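Local coordinates for protein aspartate aminotransferase (Thermotoga maritima, PDB 1O4S) that catalyses the pyridoxal-phosphate-dependent transfer of an amino group between L-aspartate and 2-oxoglutarate, yielding oxaloacetate and L-glutamate, at residues B[51-56]-B[303-308]; B[64-67]-B[71-74]; B[85-90]-B[102-107]; B[110-115]-B[273-278]; B[248-253]-B[288-293]. All blocks are in the same frame, centred on the assembly; numbering follows the deposited sequence.

Contact 1: residues B[51-56]-B[303-308]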
# COMPACT_ATOMS: atom_id res chain seq x y z
N PRO B 51 -5.52 19.90 1.04
CA PRO B 51 -5.40 21.29 0.62
C PRO B 51 -5.90 21.50 -0.81
O PRO B 51 -5.87 20.59 -1.66
CB PRO B 51 -3.90 21.61 0.80
CG PRO B 51 -3.39 20.54 1.70
CD PRO B 51 -4.20 19.32 1.38
N ASP B 52 -6.41 22.68 -1.06
CA ASP B 52 -6.91 23.04 -2.39
C ASP B 52 -5.82 23.74 -3.23
O ASP B 52 -6.07 24.73 -3.90
CB ASP B 52 -8.14 23.96 -2.23
CG ASP B 52 -7.83 25.23 -1.43
OD1 ASP B 52 -7.14 25.15 -0.40
OD2 ASP B 52 -8.27 26.35 -1.74
N PHE B 53 -4.59 23.30 -3.10
CA PHE B 53 -3.50 23.90 -3.83
C PHE B 53 -3.03 22.78 -4.77
O PHE B 53 -3.25 21.60 -4.52
CB PHE B 53 -2.37 24.33 -2.88
CG PHE B 53 -2.57 25.69 -2.27
CD1 PHE B 53 -1.73 26.74 -2.56
CD2 PHE B 53 -3.61 25.91 -1.38
CE1 PHE B 53 -1.93 28.01 -1.99
CE2 PHE B 53 -3.82 27.16 -0.81
CZ PHE B 53 -2.97 28.20 -1.12
N PRO B 54 -2.40 23.16 -5.88
CA PRO B 54 -1.82 22.15 -6.78
C PRO B 54 -0.57 21.64 -6.16
O PRO B 54 -0.06 22.22 -5.20
CB PRO B 54 -1.53 22.96 -8.08
CG PRO B 54 -1.44 24.41 -7.67
CD PRO B 54 -2.18 24.54 -6.36
N THR B 55 -0.06 20.56 -6.72
CA THR B 55 1.32 20.16 -6.52
C THR B 55 2.23 21.31 -6.93
O THR B 55 2.03 21.89 -7.99
CB THR B 55 1.63 18.95 -7.40
OG1 THR B 55 0.84 17.84 -6.98
CG2 THR B 55 3.07 18.53 -7.25
N PRO B 56 3.22 21.69 -6.12
CA PRO B 56 4.10 22.78 -6.51
C PRO B 56 4.75 22.54 -7.86
O PRO B 56 5.20 21.45 -8.12
CB PRO B 56 5.14 22.80 -5.40
CG PRO B 56 4.41 22.28 -4.23
CD PRO B 56 3.56 21.18 -4.79
N LYS B 303 -3.59 30.41 7.12
CA LYS B 303 -3.63 31.22 8.35
C LYS B 303 -4.70 32.30 8.26
O LYS B 303 -5.46 32.50 9.18
CB LYS B 303 -2.27 31.88 8.62
CG LYS B 303 -2.14 32.66 9.94
CD LYS B 303 -0.67 33.01 10.20
CE LYS B 303 -0.49 33.69 11.54
NZ LYS B 303 0.85 34.36 11.73
N GLU B 304 -4.78 32.98 7.12
CA GLU B 304 -5.73 34.04 6.97
C GLU B 304 -7.17 33.55 6.78
O GLU B 304 -8.11 34.25 7.18
CB GLU B 304 -5.26 35.05 5.92
CG GLU B 304 -5.75 34.90 4.51
CD GLU B 304 -5.37 36.11 3.68
OE1 GLU B 304 -4.41 36.83 4.11
OE2 GLU B 304 -6.01 36.34 2.60
N ARG B 305 -7.34 32.36 6.21
CA ARG B 305 -8.65 31.71 6.18
C ARG B 305 -9.09 31.30 7.60
O ARG B 305 -10.26 31.42 7.96
CB ARG B 305 -8.61 30.44 5.31
CG ARG B 305 -8.42 30.68 3.80
CD ARG B 305 -7.99 29.48 3.10
NE ARG B 305 -7.94 29.62 1.64
CZ ARG B 305 -7.68 28.61 0.84
NH1 ARG B 305 -7.44 27.41 1.36
NH2 ARG B 305 -7.68 28.77 -0.48
N LYS B 306 -8.14 30.80 8.38
CA LYS B 306 -8.36 30.41 9.76
C LYS B 306 -8.81 31.63 10.52
O LYS B 306 -9.85 31.60 11.16
CB LYS B 306 -7.07 29.81 10.35
CG LYS B 306 -7.17 29.29 11.82
CD LYS B 306 -6.98 30.38 12.90
CE LYS B 306 -5.56 30.94 12.94
NZ LYS B 306 -5.33 31.93 14.09
N ASN B 307 -8.07 32.73 10.45
CA ASN B 307 -8.46 33.97 11.13
C ASN B 307 -9.85 34.44 10.73
O ASN B 307 -10.60 34.93 11.56
CB ASN B 307 -7.48 35.10 10.84
CG ASN B 307 -6.17 34.93 11.55
OD1 ASN B 307 -6.08 34.22 12.56
ND2 ASN B 307 -5.12 35.55 11.02
N PHE B 308 -10.19 34.30 9.45
CA PHE B 308 -11.49 34.76 8.96
C PHE B 308 -12.65 33.92 9.45
O PHE B 308 -13.71 34.44 9.77
CB PHE B 308 -11.52 34.77 7.42
CG PHE B 308 -12.89 35.03 6.86
CD1 PHE B 308 -13.44 36.31 6.90
CD2 PHE B 308 -13.65 33.99 6.33
CE1 PHE B 308 -14.72 36.55 6.42
CE2 PHE B 308 -14.93 34.23 5.83
CZ PHE B 308 -15.46 35.51 5.88

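Contact 2: residues B[64-67]-B[71-74]. With PLP (pyridoxal-5'-phosphate), chain J.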
# COMPACT_ATOMS: atom_id res chain seq x y z
N VAL B 64 8.14 15.18 -14.27
CA VAL B 64 8.05 15.08 -15.73
C VAL B 64 9.42 14.76 -16.32
O VAL B 64 9.54 13.93 -17.22
CB VAL B 64 7.49 16.39 -16.38
CG1 VAL B 64 7.64 16.39 -17.88
CG2 VAL B 64 6.05 16.61 -16.00
N ARG B 65 10.44 15.43 -15.82
CA ARG B 65 11.80 15.18 -16.28
C ARG B 65 12.21 13.73 -16.04
O ARG B 65 12.71 13.09 -16.96
CB ARG B 65 12.71 16.12 -15.55
CG ARG B 65 14.18 16.01 -15.83
CD ARG B 65 14.99 16.91 -14.84
NE ARG B 65 16.23 16.30 -14.35
CZ ARG B 65 16.33 15.18 -13.62
NH1 ARG B 65 15.26 14.46 -13.25
NH2 ARG B 65 17.55 14.77 -13.26
N PHE B 66 11.98 13.23 -14.82
CA PHE B 66 12.19 11.82 -14.52
C PHE B 66 11.40 10.89 -15.46
O PHE B 66 11.95 9.93 -16.03
CB PHE B 66 11.79 11.50 -13.08
CG PHE B 66 11.91 10.05 -12.75
CD1 PHE B 66 13.15 9.47 -12.63
CD2 PHE B 66 10.79 9.25 -12.59
CE1 PHE B 66 13.28 8.09 -12.36
CE2 PHE B 66 10.95 7.89 -12.31
CZ PHE B 66 12.21 7.33 -12.20
N LEU B 67 10.11 11.19 -15.60
CA LEU B 67 9.19 10.43 -16.44
C LEU B 67 9.63 10.29 -17.88
O LEU B 67 9.49 9.22 -18.50
CB LEU B 67 7.82 11.09 -16.48
CG LEU B 67 6.77 10.42 -15.70
CD1 LEU B 67 5.47 11.19 -15.79
CD2 LEU B 67 6.60 9.00 -16.23
N GLU B 71 12.00 5.19 -17.53
CA GLU B 71 12.40 4.11 -16.66
C GLU B 71 11.74 4.25 -15.31
O GLU B 71 12.16 5.05 -14.51
CB GLU B 71 13.91 4.08 -16.47
CG GLU B 71 14.66 3.53 -17.65
CD GLU B 71 14.28 2.08 -17.99
OE1 GLU B 71 14.25 1.22 -17.07
OE2 GLU B 71 14.01 1.84 -19.17
N VAL B 72 10.72 3.43 -15.07
CA VAL B 72 9.93 3.48 -13.85
C VAL B 72 9.92 2.05 -13.31
O VAL B 72 9.09 1.21 -13.68
CB VAL B 72 8.52 4.09 -14.09
CG1 VAL B 72 7.79 4.25 -12.76
CG2 VAL B 72 8.61 5.43 -14.83
N LYS B 73 10.88 1.81 -12.44
CA LYS B 73 11.27 0.48 -12.05
C LYS B 73 11.29 0.36 -10.55
O LYS B 73 11.23 1.36 -9.83
CB LYS B 73 12.64 0.11 -12.64
CG LYS B 73 12.67 0.06 -14.18
CD LYS B 73 11.76 -1.09 -14.72
CE LYS B 73 11.71 -1.19 -16.25
NZ LYS B 73 13.01 -1.46 -16.92
N TYR B 74 11.37 -0.89 -10.10
CA TYR B 74 11.41 -1.16 -8.69
C TYR B 74 12.60 -0.41 -8.04
O TYR B 74 13.65 -0.25 -8.67
CB TYR B 74 11.54 -2.66 -8.42
CG TYR B 74 10.32 -3.54 -8.69
CD1 TYR B 74 9.04 -3.22 -8.21
CD2 TYR B 74 10.48 -4.74 -9.34
CE1 TYR B 74 7.94 -4.07 -8.47
CE2 TYR B 74 9.43 -5.60 -9.57
CZ TYR B 74 8.15 -5.27 -9.14
OH TYR B 74 7.15 -6.20 -9.41
N1 PLP J . 3.30 -12.25 -8.44
C2 PLP J . 4.51 -12.75 -8.88
C2A PLP J . 4.68 -14.26 -8.74
C3 PLP J . 5.50 -11.88 -9.43
O3 PLP J . 6.58 -12.33 -9.80
C4 PLP J . 5.24 -10.47 -9.56
C4A PLP J . 6.24 -9.44 -10.13
C5 PLP J . 4.00 -10.04 -9.09
C6 PLP J . 3.03 -10.92 -8.55
C5A PLP J . 3.56 -8.60 -9.19
O4P PLP J . 4.30 -7.55 -8.63
P PLP J . 3.72 -6.07 -8.68
O1P PLP J . 4.95 -5.39 -9.15
O2P PLP J . 2.52 -6.04 -9.49
O3P PLP J . 3.41 -5.85 -7.24
O HOH W 1 12.97 7.34 -15.74

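Contact 3: residues B[85-90]-B[102-107]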
# COMPACT_ATOMS: atom_id res chain seq x y z
N GLU B 85 17.76 9.78 2.93
CA GLU B 85 18.80 10.66 3.39
C GLU B 85 18.32 12.10 3.43
O GLU B 85 18.58 12.81 4.39
CB GLU B 85 20.03 10.52 2.49
CG GLU B 85 21.18 11.43 2.87
CD GLU B 85 22.30 11.38 1.84
OE1 GLU B 85 22.01 11.59 0.61
OE2 GLU B 85 23.46 11.11 2.25
N GLY B 86 17.62 12.55 2.39
CA GLY B 86 17.05 13.89 2.38
C GLY B 86 16.09 14.11 3.54
O GLY B 86 16.17 15.11 4.23
N ILE B 87 15.17 13.17 3.75
CA ILE B 87 14.25 13.23 4.89
C ILE B 87 14.99 13.23 6.23
O ILE B 87 14.70 14.06 7.11
CB ILE B 87 13.27 12.07 4.83
CG1 ILE B 87 12.33 12.26 3.64
CG2 ILE B 87 12.50 11.99 6.14
CD1 ILE B 87 11.56 10.99 3.23
N ALA B 88 15.97 12.34 6.38
CA ALA B 88 16.75 12.26 7.60
C ALA B 88 17.46 13.59 7.89
O ALA B 88 17.48 14.06 9.03
CB ALA B 88 17.77 11.13 7.49
N LYS B 89 18.03 14.19 6.86
CA LYS B 89 18.76 15.45 7.01
C LYS B 89 17.82 16.60 7.37
O LYS B 89 18.12 17.39 8.25
CB LYS B 89 19.55 15.75 5.72
CG LYS B 89 20.34 17.05 5.75
CD LYS B 89 20.96 17.36 4.37
CE LYS B 89 21.82 18.62 4.43
NZ LYS B 89 21.88 19.28 3.07
N ARG B 90 16.65 16.68 6.72
CA ARG B 90 15.71 17.78 7.00
C ARG B 90 15.19 17.69 8.45
O ARG B 90 15.31 18.63 9.19
CB ARG B 90 14.55 17.79 5.98
CG ARG B 90 13.59 19.04 6.05
CD ARG B 90 14.06 20.32 5.25
N ASP B 102 18.90 4.97 7.43
CA ASP B 102 18.39 3.66 7.83
C ASP B 102 17.34 3.71 8.96
O ASP B 102 16.78 2.67 9.32
CB ASP B 102 19.56 2.73 8.19
CG ASP B 102 20.39 2.33 6.94
OD1 ASP B 102 21.55 1.84 7.15
OD2 ASP B 102 19.99 2.50 5.72
N GLN B 103 17.04 4.90 9.49
CA GLN B 103 15.95 5.08 10.45
C GLN B 103 14.62 5.47 9.79
O GLN B 103 13.63 5.60 10.47
CB GLN B 103 16.32 6.18 11.46
CG GLN B 103 17.37 5.76 12.45
CD GLN B 103 17.69 6.85 13.46
OE1 GLN B 103 18.69 7.54 13.31
NE2 GLN B 103 16.84 7.02 14.47
N VAL B 104 14.65 5.68 8.48
CA VAL B 104 13.52 6.21 7.70
C VAL B 104 12.97 5.12 6.79
O VAL B 104 13.71 4.39 6.15
CB VAL B 104 13.96 7.40 6.80
CG1 VAL B 104 12.77 7.94 5.90
CG2 VAL B 104 14.60 8.52 7.64
N VAL B 105 11.65 5.02 6.71
CA VAL B 105 11.01 4.18 5.71
C VAL B 105 10.00 5.06 4.99
O VAL B 105 9.19 5.73 5.62
CB VAL B 105 10.26 2.96 6.33
CG1 VAL B 105 9.82 2.03 5.26
CG2 VAL B 105 11.16 2.22 7.33
N VAL B 106 10.04 5.01 3.68
CA VAL B 106 9.17 5.78 2.83
C VAL B 106 7.98 4.87 2.50
O VAL B 106 8.16 3.71 2.16
CB VAL B 106 9.93 6.21 1.56
CG1 VAL B 106 8.96 6.84 0.53
CG2 VAL B 106 11.07 7.16 1.95
N THR B 107 6.78 5.43 2.64
CA THR B 107 5.52 4.72 2.57
C THR B 107 4.49 5.45 1.72
O THR B 107 4.65 6.61 1.37
CB THR B 107 4.95 4.62 4.02
OG1 THR B 107 4.71 5.95 4.54
CG2 THR B 107 5.95 3.97 5.04

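Contact 4: residues B[110-115]-B[273-278]. With PLP (pyridoxal-5'-phosphate), chain M.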
# COMPACT_ATOMS: atom_id res chain seq x y z
N ALA B 110 1.45 9.05 4.80
CA ALA B 110 1.47 8.81 6.24
C ALA B 110 0.50 7.68 6.66
O ALA B 110 0.71 7.03 7.67
CB ALA B 110 1.11 10.12 7.00
N LYS B 111 -0.56 7.46 5.90
CA LYS B 111 -1.50 6.42 6.25
C LYS B 111 -0.84 5.02 6.32
O LYS B 111 -1.08 4.29 7.27
CB LYS B 111 -2.69 6.42 5.33
CG LYS B 111 -3.82 5.56 5.85
CD LYS B 111 -5.02 5.52 4.91
CE LYS B 111 -6.13 6.39 5.42
NZ LYS B 111 -7.48 6.08 4.82
N GLN B 112 -0.03 4.67 5.34
CA GLN B 112 0.67 3.41 5.38
C GLN B 112 1.80 3.44 6.40
O GLN B 112 2.10 2.41 6.98
CB GLN B 112 1.17 3.00 3.97
CG GLN B 112 1.70 1.54 3.93
CD GLN B 112 2.38 1.12 2.62
OE1 GLN B 112 2.85 1.96 1.84
NE2 GLN B 112 2.43 -0.19 2.40
N ALA B 113 2.40 4.59 6.69
CA ALA B 113 3.38 4.64 7.77
C ALA B 113 2.71 4.25 9.07
O ALA B 113 3.28 3.47 9.85
CB ALA B 113 4.01 5.96 7.88
N LEU B 114 1.50 4.76 9.30
CA LEU B 114 0.74 4.42 10.50
C LEU B 114 0.42 2.91 10.53
O LEU B 114 0.66 2.25 11.50
CB LEU B 114 -0.54 5.27 10.57
CG LEU B 114 -0.36 6.78 10.87
CD1 LEU B 114 -1.42 7.74 10.22
CD2 LEU B 114 -0.30 7.02 12.43
N PHE B 115 -0.13 2.38 9.45
CA PHE B 115 -0.50 0.99 9.40
C PHE B 115 0.71 0.08 9.66
O PHE B 115 0.63 -0.88 10.45
CB PHE B 115 -1.13 0.66 8.05
CG PHE B 115 -1.50 -0.78 7.92
CD1 PHE B 115 -0.86 -1.60 7.02
CD2 PHE B 115 -2.51 -1.32 8.72
CE1 PHE B 115 -1.19 -2.96 6.92
CE2 PHE B 115 -2.82 -2.68 8.62
CZ PHE B 115 -2.17 -3.49 7.70
N SER B 273 7.85 -3.97 2.48
CA SER B 273 8.38 -4.77 1.41
C SER B 273 7.40 -5.88 0.96
O SER B 273 7.25 -6.13 -0.25
CB SER B 273 9.71 -5.39 1.86
OG SER B 273 10.17 -6.27 0.88
N HIS B 274 6.76 -6.55 1.91
CA HIS B 274 5.93 -7.68 1.58
C HIS B 274 4.50 -7.30 1.22
O HIS B 274 3.79 -8.11 0.62
CB HIS B 274 5.94 -8.70 2.71
CG HIS B 274 7.29 -9.29 2.95
ND1 HIS B 274 7.98 -9.97 1.96
CD2 HIS B 274 8.10 -9.28 4.04
CE1 HIS B 274 9.15 -10.36 2.43
NE2 HIS B 274 9.25 -9.94 3.68
N THR B 275 4.08 -6.08 1.59
CA THR B 275 2.70 -5.66 1.39
C THR B 275 2.48 -4.93 0.06
O THR B 275 1.65 -5.35 -0.72
CB THR B 275 2.16 -4.81 2.57
OG1 THR B 275 3.01 -3.69 2.83
CG2 THR B 275 2.11 -5.65 3.88
N THR B 276 3.20 -3.84 -0.16
CA THR B 276 3.12 -3.04 -1.38
C THR B 276 4.44 -2.98 -2.12
O THR B 276 4.49 -2.50 -3.25
CB THR B 276 2.74 -1.56 -1.09
OG1 THR B 276 3.69 -0.97 -0.18
CG2 THR B 276 1.43 -1.46 -0.41
N SER B 277 5.50 -3.42 -1.46
CA SER B 277 6.86 -3.13 -1.87
C SER B 277 7.10 -1.61 -1.89
O SER B 277 6.38 -0.83 -1.23
CB SER B 277 7.15 -3.73 -3.23
OG SER B 277 8.53 -3.97 -3.29
N CYS B 278 8.11 -1.19 -2.63
CA CYS B 278 8.44 0.20 -2.82
C CYS B 278 7.24 1.01 -3.34
O CYS B 278 6.35 0.50 -4.00
CB CYS B 278 9.61 0.33 -3.81
SG CYS B 278 9.34 -0.46 -5.42
N1 PLP M . -3.23 11.72 9.71
C2 PLP M . -4.25 12.65 9.67
C2A PLP M . -4.89 12.96 10.99
C3 PLP M . -4.66 13.23 8.46
O3 PLP M . -5.56 14.06 8.45
C4 PLP M . -4.00 12.91 7.27
C4A PLP M . -4.43 13.56 5.94
C5 PLP M . -2.95 11.96 7.36
C6 PLP M . -2.59 11.38 8.58
C5A PLP M . -2.09 11.46 6.22
O4P PLP M . -2.60 11.12 4.94
P PLP M . -1.63 10.68 3.73
O1P PLP M . -2.32 11.33 2.59
O2P PLP M . -0.26 11.15 3.99
O3P PLP M . -1.84 9.22 3.78
O HOH W 2 1.62 -2.03 4.60

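Contact 5: residues B[248-253]-B[288-293]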
# COMPACT_ATOMS: atom_id res chain seq x y z
N HIS B 248 2.66 19.99 1.30
CA HIS B 248 2.94 20.38 -0.08
C HIS B 248 1.78 20.13 -1.00
O HIS B 248 1.94 20.16 -2.23
CB HIS B 248 4.13 19.61 -0.61
CG HIS B 248 5.41 20.03 0.03
ND1 HIS B 248 5.93 19.40 1.14
CD2 HIS B 248 6.26 21.04 -0.26
CE1 HIS B 248 7.07 19.97 1.48
NE2 HIS B 248 7.29 20.98 0.65
N SER B 249 0.62 19.87 -0.42
CA SER B 249 -0.56 19.60 -1.19
C SER B 249 -0.31 18.52 -2.25
O SER B 249 -0.57 18.73 -3.45
CB SER B 249 -1.08 20.87 -1.83
OG SER B 249 -2.46 20.76 -2.10
N MET B 250 0.28 17.42 -1.80
CA MET B 250 0.64 16.31 -2.67
C MET B 250 -0.12 15.05 -2.30
O MET B 250 0.40 13.97 -2.42
CB MET B 250 2.15 16.08 -2.61
CG MET B 250 2.92 17.15 -3.34
SD MET B 250 4.71 16.98 -3.14
CE MET B 250 5.03 15.34 -3.82
N THR B 251 -1.38 15.20 -1.86
CA THR B 251 -2.17 14.07 -1.33
C THR B 251 -2.28 12.90 -2.30
O THR B 251 -2.15 11.76 -1.87
CB THR B 251 -3.61 14.50 -0.94
OG1 THR B 251 -4.13 15.29 -1.99
CG2 THR B 251 -3.66 15.34 0.32
N GLY B 252 -2.52 13.16 -3.59
CA GLY B 252 -2.65 12.11 -4.57
C GLY B 252 -1.36 11.38 -4.95
O GLY B 252 -1.42 10.35 -5.57
N TRP B 253 -0.21 11.91 -4.56
CA TRP B 253 1.11 11.28 -4.77
C TRP B 253 1.36 10.07 -3.88
O TRP B 253 2.02 9.14 -4.32
CB TRP B 253 2.26 12.27 -4.62
CG TRP B 253 2.32 13.27 -5.69
CD1 TRP B 253 1.74 14.52 -5.71
CD2 TRP B 253 3.04 13.15 -6.90
NE1 TRP B 253 2.08 15.17 -6.87
CE2 TRP B 253 2.84 14.33 -7.64
CE3 TRP B 253 3.83 12.13 -7.47
CZ2 TRP B 253 3.40 14.53 -8.89
CZ3 TRP B 253 4.37 12.33 -8.72
CH2 TRP B 253 4.16 13.52 -9.41
N LEU B 288 11.53 13.98 -3.32
CA LEU B 288 12.90 14.40 -3.13
C LEU B 288 13.02 15.89 -3.50
O LEU B 288 13.61 16.67 -2.76
CB LEU B 288 13.84 13.48 -3.93
CG LEU B 288 15.33 13.74 -3.94
CD1 LEU B 288 15.93 13.64 -2.53
CD2 LEU B 288 15.99 12.74 -4.87
N LYS B 289 12.39 16.31 -4.59
CA LYS B 289 12.36 17.72 -4.96
C LYS B 289 11.51 18.54 -3.99
O LYS B 289 11.81 19.70 -3.69
CB LYS B 289 11.81 17.86 -6.39
CG LYS B 289 11.62 19.31 -6.92
CD LYS B 289 12.91 20.16 -6.96
CE LYS B 289 13.98 19.62 -7.92
NZ LYS B 289 15.20 20.53 -8.09
N ALA B 290 10.43 17.95 -3.51
CA ALA B 290 9.53 18.62 -2.58
C ALA B 290 10.25 19.07 -1.32
O ALA B 290 9.87 20.08 -0.77
CB ALA B 290 8.39 17.77 -2.22
N LEU B 291 11.26 18.31 -0.88
CA LEU B 291 12.10 18.70 0.24
C LEU B 291 12.73 20.08 0.08
O LEU B 291 12.93 20.80 1.06
CB LEU B 291 13.20 17.67 0.44
CG LEU B 291 12.75 16.33 1.03
CD1 LEU B 291 13.87 15.33 0.89
CD2 LEU B 291 12.36 16.50 2.50
N GLU B 292 13.01 20.48 -1.17
CA GLU B 292 13.58 21.78 -1.46
C GLU B 292 12.56 22.93 -1.60
O GLU B 292 12.95 24.09 -1.76
CB GLU B 292 14.37 21.71 -2.76
CG GLU B 292 15.48 20.69 -2.77
CD GLU B 292 16.05 20.47 -4.18
OE1 GLU B 292 16.14 21.43 -4.96
OE2 GLU B 292 16.40 19.31 -4.50
N VAL B 293 11.27 22.62 -1.55
CA VAL B 293 10.24 23.55 -1.93
C VAL B 293 9.64 24.26 -0.70
O VAL B 293 9.30 23.64 0.30
CB VAL B 293 9.16 22.85 -2.81
CG1 VAL B 293 7.95 23.73 -3.01
CG2 VAL B 293 9.78 22.40 -4.20

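Contact 1: residues B[51-56]-B[303-308]
R305 grips the carboxylate of D52 end-on with both terminal nitrogens, a bidentate salt bridge that ties the loop between strand 44-45 and helix 57-68 to the long helix 296-315. In fold-type-I aminotransferases a long helix of this kind probably links the large cofactor domain with the small domain. The two bonds are not equal. NH1 of R305 reaches OD1 of D52 over 2.9 Å, almost straight at 172° and close to the guanidinium plane. NH2 of R305 lies 2.8 Å from OD2 of D52, but that bond is bent to 141°, consistent with the 35° twist between the two planes. Both oxygens are met on their syn sides. A glycine in place of D52 would probably leave the guanidinium of R305 without its carboxylate mate, with F302 and a weak bond to F368 as remaining restraints at that end. F53 adds a looser touch, its CE2 lying 4.2 Å from NH2 of R305, with ring and guanidinium meeting obliquely.

Behind these groups, R305 runs extended from CG to NE, which carries its head across from the helix to the loop. The same head makes a cation-pi contact with F302, while I372 of helix 372-386 packs against its side chain. The loop has a separate tie to the dimer, since the carbonyl oxygen of P51 accepts a hydrogen bond from K73 of the second subunit. Besides OD1 of D52, NH1 of R305 has a second, weakly bonded acceptor in the carbonyl O of F368.

Contact 2: residues B[64-67]-B[71-74]
The carbonyl oxygen of E71 accepts a hydrogen bond from water 1 at 2.7 Å. The same water donates to O of F66 at 2.8 Å, bridging the last turn of helix 57-68 to the chain that leaves it. The phenyl ring also comes close to this carbonyl: CZ of F66 lies 3.2 Å from O of E71, approaching obliquely. With CG of F66 opposite the backbone N (chi1 177°), the ring reaches out to the 71-74 loop, and water 1 sits over one of its faces, toward the rim. Beside it, CG2 of V72 is a methyl shared by two side chains, 4.2 Å from CE2 of F66 and 4.3 Å from CD2 of L67.

Farther along, NZ of K73 forms a salt bridge with OE1 of E71 over 3.0 Å, on the syn lone pair of OE1, and also bonds to O of P51 of the second subunit. The hydroxyl of Y74 donates to O1P of a PLP otherwise held by the second subunit; its modelled length is unusually short and therefore doubtful, but the loop clearly contributes to the partner's cofactor site. Within its own chain the contact rests on helix 281-290, where F66 stacks on Y285 and both F66 and V72 touch V282, while W253 of the second subunit packs against L67 and V72.

Contact 3: residues B[85-90]-B[102-107]
I87 meets V104 and V106 with different branches of one side chain. Its first torsion (chi1 -68°) sets CG2 opposite the backbone N and CG1 opposite the carbonyl carbon, so the two arms diverge. CG2 of I87 is the shorter arm and rests 4.1 Å from CG1 of V104. The longer arm stays extended at chi2 164° and brings CD1 of I87 to 4.1 Å from CG2 of V106, two residues farther along the strand. In both pairs the side chains cross at a slant, methyl against methyl.

V104 divides its two methyls in turn. While CG1 serves I87, CG2 of V104 lies opposite its own carbonyl carbon and meets CB of A88 at 4.1 Å. The small methyl is consistent with the close approach here: the CA atoms of A88 and V104 are the nearest pair, at 6.9 Å.

The setting is the large domain of a fold-type-I enzyme: helix 81-95 packs on strand 104-107, an outermost strand of the mixed seven-stranded sheet within the chain. The short segments of helix and strand run 119° apart in direction, with axes 8.9 Å apart at closest approach. Strand alternation sends V105, with its CB directed away from this helix, to V268 and S269 of helix 262-275. T107 touches that same helix at Q272. On the packed side the apolar patch spreads to the neighbouring strand 256-259, where I87 touches Y257 and I259, and V104 also touches I259. At the entry to the strand, the carboxylate of D102 makes a salt bridge with R78.

Contact 4: residues B[110-115]-B[273-278]
Q112 gives a hydrogen bond from NE2 to OG1 of T276 over 3.0 Å, nearly straight at 172° and lying in the amide plane. The same hydroxyl donates in turn to O of S277 at 2.9 Å, so it accepts one bond and gives another. The torsion of T276 (chi1 58°) tucks OG1 between its backbone N and carbonyl carbon, close enough to the chain for that second bond. Exchange for a valine would remove the hydroxyl, and is likely to cost NE2 of Q112 this acceptor and O of S277 this donor. At the other corner of the amide, OE1 of Q112 accepts from N108 and Q272, which fixes which way round the group lies.

A water carries the second link. Water 2 accepts from NE2 of Q112 at 3.0 Å and donates to OG1 of T275 at 2.8 Å, lying at the edge of the F115 ring. OG1 of T275 is also bonded to O of I271 in its own helix.

These bonds join helix 109-121 to the end of helix 262-275, where S277 leaves helical geometry with positive phi. The opening turn of helix 109-121 is part of the PLP phosphate site. Here the bonds are to the ligand: backbone N of A110 reaches O2P of PLP at 2.8 Å, and N of K111 reaches O3P of PLP at 3.0 Å, from a helix N-terminus that would help balance the phosphate charge.

Across the dimer, T276 contributes its carbonyl oxygen to R254 of the second subunit, and NZ of K111 bonds to O of S273 there.

Contact 5: residues B[248-253]-B[288-293]
The loop that follows K246, the lysine to which the cofactor attaches, though not linked in this model, runs between strands 238-243 and 256-259 and packs here on the end of helix 281-290, with H248 lying against A290 and V293. CB of A290 stands over the centre of the imidazole, 4.3 Å from the ring centroid and only 4° off its normal, a CH-pi contact. At the ring's edge, NE2 of H248 gives a weak hydrogen bond to O of V293 at 3.4 Å, with the acceptor in the ring plane. That oxygen belongs to the last residue of a type I turn, A290 to V293, closed by N of V293 bonding to O of A290.

M250 supports the same methyl from another direction: its SD lies 3.9 Å from CB of A290. A bend at the thioether (chi3 60°) turns CE of M250 over one face of W253, whose indole NE1 bonds to T55. V59 of helix 57-68 touches both M250 and A290.

Across the contact the imidazole meets a methyl at its face and, weakly, a carbonyl at its edge. Because the one polar bond across is long, packing around A290 probably does more than hydrogen bonding to hold loop and helix together.

How the contacts relate
Contacts 1 and 5 are directly joined: O of F53 lies 2.7 Å from OG of S249, and OG1 of T55 lies 3.0 Å from NE1 of W253. Contact 5 also meets contact 3, with CD1 of L291 packed 3.7 Å from C of G86. Contact 3 leads along the chain into contact 4, where CB of A113 lies 3.4 Å from OG1 of T107. Contacts 4 and 2 bear on the phosphates of the two cofactors: helix 109-121 binds the PLP of its own subunit, whereas Y74 reaches the PLP held mainly by the partner. The side chain of M250 in contact 5 is about 8 Å from a PLP, and that of D52 in contact 1 about 13 Å.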